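Local coordinates for DNA protection during starvation protein (Halobacterium salinarum, PDB 1TJO), which probably protects DNA from oxidative damage by oxidising iron(II) with hydrogen peroxide and storing it as mineral inside a hollow dodecamer, at residues 9-22 against 82-94. Residues are numbered along the deposited sequence; the frame is centred on the assembly and turned at random.
With FE (Fe (III) ion), chain F; MG (magnesium ion), chain Q.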
loop_
_atom_site.group_PDB
_atom_site.type_symbol
_atom_site.label_atom_id
_atom_site.label_comp_id
_atom_site.label_asym_id
_atom_site.label_seq_id
_atom_site.Cartn_x
_atom_site.Cartn_y
_atom_site.Cartn_z
ATOM N N ALA A 9 36.037 16.426 16.504
ATOM C CA ALA A 9 35.709 16.078 17.862
ATOM C C ALA A 9 36.633 14.930 18.265
ATOM O O ALA A 9 37.004 14.077 17.462
ATOM C CB ALA A 9 34.207 15.667 18.018
ATOM N N THR A 10 37.037 14.930 19.526
ATOM C CA THR A 10 37.919 13.902 20.033
ATOM C C THR A 10 37.132 12.845 20.777
ATOM O O THR A 10 36.302 13.163 21.632
ATOM C CB THR A 10 38.919 14.586 21.001
ATOM O OG1 THR A 10 39.722 15.499 20.249
ATOM C CG2 THR A 10 39.858 13.568 21.590
ATOM N N ALA A 11 37.398 11.586 20.492
ATOM C CA ALA A 11 36.713 10.493 21.172
ATOM C C ALA A 11 36.810 10.678 22.675
ATOM O O ALA A 11 37.884 11.056 23.194
ATOM C CB ALA A 11 37.340 9.193 20.804
ATOM N N GLY A 12 35.715 10.392 23.376
ATOM C CA GLY A 12 35.664 10.542 24.823
ATOM C C GLY A 12 35.299 11.925 25.363
ATOM O O GLY A 12 34.999 12.062 26.542
ATOM N N GLU A 13 35.319 12.960 24.540
ATOM C CA GLU A 13 34.895 14.281 25.015
ATOM C C GLU A 13 33.390 14.413 24.857
ATOM O O GLU A 13 32.793 13.779 23.967
ATOM C CB GLU A 13 35.588 15.393 24.244
ATOM C CG GLU A 13 37.068 15.476 24.609
ATOM C CD GLU A 13 37.779 16.655 23.976
ATOM O OE1 GLU A 13 39.025 16.626 23.945
ATOM O OE2 GLU A 13 37.105 17.607 23.521
ATOM N N VAL A 14 32.792 15.251 25.697
ATOM C CA VAL A 14 31.363 15.494 25.694
ATOM C C VAL A 14 31.077 16.975 25.877
ATOM O O VAL A 14 31.495 17.594 26.868
ATOM C CB VAL A 14 30.661 14.707 26.807
ATOM C CG1 VAL A 14 29.139 14.992 26.826
ATOM C CG2 VAL A 14 30.886 13.216 26.622
ATOM N N GLU A 15 30.348 17.567 24.947
ATOM C CA GLU A 15 30.154 19.009 24.975
ATOM C C GLU A 15 28.777 19.465 25.419
ATOM O O GLU A 15 28.570 20.654 25.678
ATOM C CB GLU A 15 30.539 19.652 23.653
ATOM C CG GLU A 15 29.938 19.110 22.404
ATOM C CD GLU A 15 30.196 19.999 21.186
ATOM O OE1 GLU A 15 31.087 20.888 21.250
ATOM O OE2 GLU A 15 29.500 19.788 20.164
ATOM N N GLY A 16 27.859 18.528 25.577
ATOM C CA GLY A 16 26.472 18.861 25.806
ATOM C C GLY A 16 25.856 19.453 24.565
ATOM O O GLY A 16 26.408 19.306 23.463
ATOM N N SER A 17 24.675 20.055 24.725
ATOM C CA SER A 17 23.967 20.680 23.628
ATOM C C SER A 17 23.295 21.948 24.109
ATOM O O SER A 17 22.516 21.902 25.063
ATOM C CB SER A 17 22.860 19.722 23.155
ATOM O OG SER A 17 22.051 20.286 22.150
ATOM N N ASP A 18 23.483 23.055 23.410
ATOM C CA ASP A 18 22.683 24.246 23.720
ATOM C C ASP A 18 21.281 24.194 23.103
ATOM O O ASP A 18 20.338 24.705 23.695
ATOM C CB ASP A 18 23.410 25.525 23.332
ATOM C CG ASP A 18 24.656 25.761 24.172
ATOM O OD1 ASP A 18 24.612 25.613 25.423
ATOM O OD2 ASP A 18 25.739 26.104 23.657
ATOM N N ALA A 19 21.132 23.595 21.929
ATOM C CA ALA A 19 19.783 23.375 21.364
ATOM C C ALA A 19 18.905 22.606 22.325
ATOM O O ALA A 19 17.721 22.925 22.471
ATOM C CB ALA A 19 19.821 22.632 20.040
ATOM N N LEU A 20 19.470 21.556 22.915
ATOM C CA LEU A 20 18.723 20.700 23.829
ATOM C C LEU A 20 18.814 21.174 25.278
ATOM O O LEU A 20 18.245 20.523 26.138
ATOM C CB LEU A 20 19.187 19.239 23.737
ATOM C CG LEU A 20 19.074 18.605 22.358
ATOM C CD1 LEU A 20 19.415 17.134 22.418
ATOM C CD2 LEU A 20 17.672 18.793 21.781
ATOM N N ARG A 21 19.477 22.297 25.542
ATOM C CA ARG A 21 19.576 22.825 26.886
ATOM C C ARG A 21 20.055 21.761 27.883
ATOM O O ARG A 21 19.487 21.586 28.958
ATOM C CB ARG A 21 18.224 23.391 27.317
ATOM C CG ARG A 21 17.689 24.495 26.441
ATOM C CD ARG A 21 18.316 25.852 26.670
ATOM N NE ARG A 21 17.952 26.844 25.642
ATOM C CZ ARG A 21 16.867 27.599 25.672
ATOM N NH1 ARG A 21 16.020 27.537 26.691
ATOM N NH2 ARG A 21 16.636 28.430 24.674
ATOM N N MET A 22 21.111 21.072 27.505
ATOM C CA MET A 22 21.731 20.040 28.319
ATOM C C MET A 22 23.173 20.404 28.467
ATOM O O MET A 22 23.964 20.334 27.526
ATOM C CB MET A 22 21.604 18.652 27.673
ATOM C CG MET A 22 21.722 17.534 28.704
ATOM S SD MET A 22 20.195 17.276 29.567
ATOM C CE MET A 22 19.346 16.374 28.347
ATOM N N ALA A 82 23.453 5.611 19.557
ATOM C CA ALA A 82 24.549 6.375 18.954
ATOM C C ALA A 82 24.106 7.775 18.587
ATOM O O ALA A 82 24.859 8.743 18.800
ATOM C CB ALA A 82 25.066 5.662 17.718
ATOM N N GLU A 83 22.904 7.911 17.999
ATOM C CA GLU A 83 22.440 9.255 17.655
ATOM C C GLU A 83 22.203 10.123 18.909
ATOM O O GLU A 83 22.446 11.324 18.860
ATOM C CB GLU A 83 21.214 9.181 16.766
ATOM C CG GLU A 83 21.648 8.526 15.442
ATOM C CD GLU A 83 20.600 8.497 14.357
ATOM O OE1 GLU A 83 20.876 7.989 13.227
ATOM O OE2 GLU A 83 19.510 9.006 14.628
ATOM N N ARG A 84 21.772 9.500 19.994
ATOM C CA ARG A 84 21.591 10.237 21.264
ATOM C C ARG A 84 22.926 10.658 21.866
ATOM O O ARG A 84 23.057 11.785 22.347
ATOM C CB ARG A 84 20.733 9.434 22.244
ATOM C CG ARG A 84 20.229 10.239 23.412
ATOM C CD ARG A 84 19.295 11.373 22.985
ATOM N NE ARG A 84 18.848 12.113 24.146
ATOM C CZ ARG A 84 18.203 13.277 24.082
ATOM N NH1 ARG A 84 17.868 13.800 22.892
ATOM N NH2 ARG A 84 17.881 13.908 25.221
ATOM N N VAL A 85 23.934 9.785 21.837
ATOM C CA VAL A 85 25.280 10.187 22.247
ATOM C C VAL A 85 25.726 11.413 21.487
ATOM O O VAL A 85 26.176 12.375 22.090
ATOM C CB VAL A 85 26.295 9.096 21.998
ATOM C CG1 VAL A 85 27.753 9.562 22.171
ATOM C CG2 VAL A 85 26.014 7.943 22.990
ATOM N N GLN A 86 25.563 11.376 20.176
ATOM C CA GLN A 86 25.952 12.503 19.345
ATOM C C GLN A 86 25.129 13.777 19.637
ATOM O O GLN A 86 25.714 14.845 19.760
ATOM C CB GLN A 86 25.874 12.103 17.883
ATOM C CG GLN A 86 26.867 12.778 17.029
ATOM C CD GLN A 86 26.376 14.115 16.693
ATOM O OE1 GLN A 86 27.131 15.081 16.537
ATOM N NE2 GLN A 86 25.086 14.218 16.631
ATOM N N ALA A 87 23.829 13.633 19.870
ATOM C CA ALA A 87 22.960 14.760 20.170
ATOM C C ALA A 87 23.350 15.440 21.459
ATOM O O ALA A 87 23.201 16.662 21.566
ATOM C CB ALA A 87 21.519 14.380 20.210
ATOM N N LEU A 88 23.864 14.657 22.405
ATOM C CA LEU A 88 24.296 15.177 23.697
ATOM C C LEU A 88 25.746 15.676 23.673
ATOM O O LEU A 88 26.291 16.036 24.715
ATOM C CB LEU A 88 24.106 14.131 24.767
ATOM C CG LEU A 88 22.660 13.741 25.086
ATOM C CD1 LEU A 88 22.655 12.666 26.078
ATOM C CD2 LEU A 88 21.840 14.907 25.571
ATOM N N GLY A 89 26.353 15.696 22.490
ATOM C CA GLY A 89 27.673 16.278 22.288
ATOM C C GLY A 89 28.848 15.343 22.539
ATOM O O GLY A 89 29.964 15.800 22.760
ATOM N N GLY A 90 28.587 14.037 22.558
ATOM C CA GLY A 90 29.597 13.038 22.660
ATOM C C GLY A 90 29.966 12.398 21.335
ATOM O O GLY A 90 29.377 12.724 20.276
ATOM N N VAL A 91 30.897 11.448 21.408
ATOM C CA VAL A 91 31.344 10.693 20.252
ATOM C C VAL A 91 30.982 9.218 20.382
ATOM O O VAL A 91 31.521 8.497 21.198
ATOM C CB VAL A 91 32.895 10.839 20.090
ATOM C CG1 VAL A 91 33.399 10.034 18.937
ATOM C CG2 VAL A 91 33.268 12.269 19.904
ATOM N N PRO A 92 30.029 8.742 19.601
ATOM C CA PRO A 92 29.617 7.353 19.740
ATOM C C PRO A 92 30.710 6.393 19.321
ATOM O O PRO A 92 31.421 6.622 18.335
ATOM C CB PRO A 92 28.417 7.244 18.837
ATOM C CG PRO A 92 28.542 8.370 17.896
ATOM C CD PRO A 92 29.277 9.461 18.563
ATOM N N HIS A 93 30.855 5.288 20.032
ATOM C CA HIS A 93 31.875 4.300 19.634
ATOM C C HIS A 93 31.510 3.831 18.227
ATOM O O HIS A 93 30.317 3.607 17.973
ATOM C CB HIS A 93 31.902 3.099 20.562
ATOM C CG HIS A 93 32.225 3.412 21.993
ATOM N ND1 HIS A 93 33.243 4.264 22.387
ATOM C CD2 HIS A 93 31.626 2.990 23.132
ATOM C CE1 HIS A 93 33.269 4.322 23.711
ATOM N NE2 HIS A 93 32.294 3.565 24.187
ATOM N N ALA A 94 32.505 3.657 17.338
ATOM C CA ALA A 94 32.208 3.438 15.942
ATOM C C ALA A 94 32.834 2.213 15.317
ATOM O O ALA A 94 32.127 1.412 14.685
ATOM C CB ALA A 94 32.561 4.686 15.158
HETATM FE FE FE F . 20.343 6.599 12.044
HETATM MG MG MG Q . 26.764 17.448 16.849
HETATM O O HOH W 1 34.004 8.103 21.961
HETATM O O HOH W 2 32.402 10.942 23.775
HETATM O O HOH W 3 28.504 17.563 18.096
HETATM O O HOH W 4 25.542 18.499 20.745
HETATM O O HOH W 5 25.181 17.242 18.230
HETATM O O HOH W 6 19.849 4.877 10.697
HETATM O O HOH W 7 18.741 7.472 11.375
HETATM O O HOH W 8 26.559 19.518 17.064
#
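Glu-15 N donates to Gly-89 O over 2.8 Å, a direct backbone hydrogen bond between 9-22 and 82-94; the donor stands 47° out of the carbonyl plane. Val-14 CA-H comes to the same oxygen, and Glu-15 CG lies against Gly-89, where any side chain would run into Gly-16 O. Two waters tie Val-91 to the type II turn Thr-10 to Glu-13, one joining Val-91 N to Glu-13 O, the other Val-91 O to Gly-12 N. Val-91 CG2, set anti to its carbonyl carbon, reaches Ala-9 CB at 4.0 Å. At the other end Leu-20 CD1 packs on Ala-87 CB (4.1 Å), and Met-22, bent at chi2 and chi3, brings CE to Leu-88 CD2 (4.0 Å). Leu-88 CD2 also sits over the rim of one face of the Arg-84 guanidinium, which forms salt bridges to Asp-145 of its own chain and to Glu-160 of a neighbouring subunit. Ser-17 OG accepts from Leu-20 N (3.0 Å), an ST motif; an alanine here would probably leave that N-H without its acceptor and let the Leu-20 turn shift off Ala-87. Gly-89 is C-prime of the Schellman motif ending helix 60-87. The N-terminal tail covers the C-terminal end of this ferritin-like bundle helix, which also carries iron ligand Glu-83.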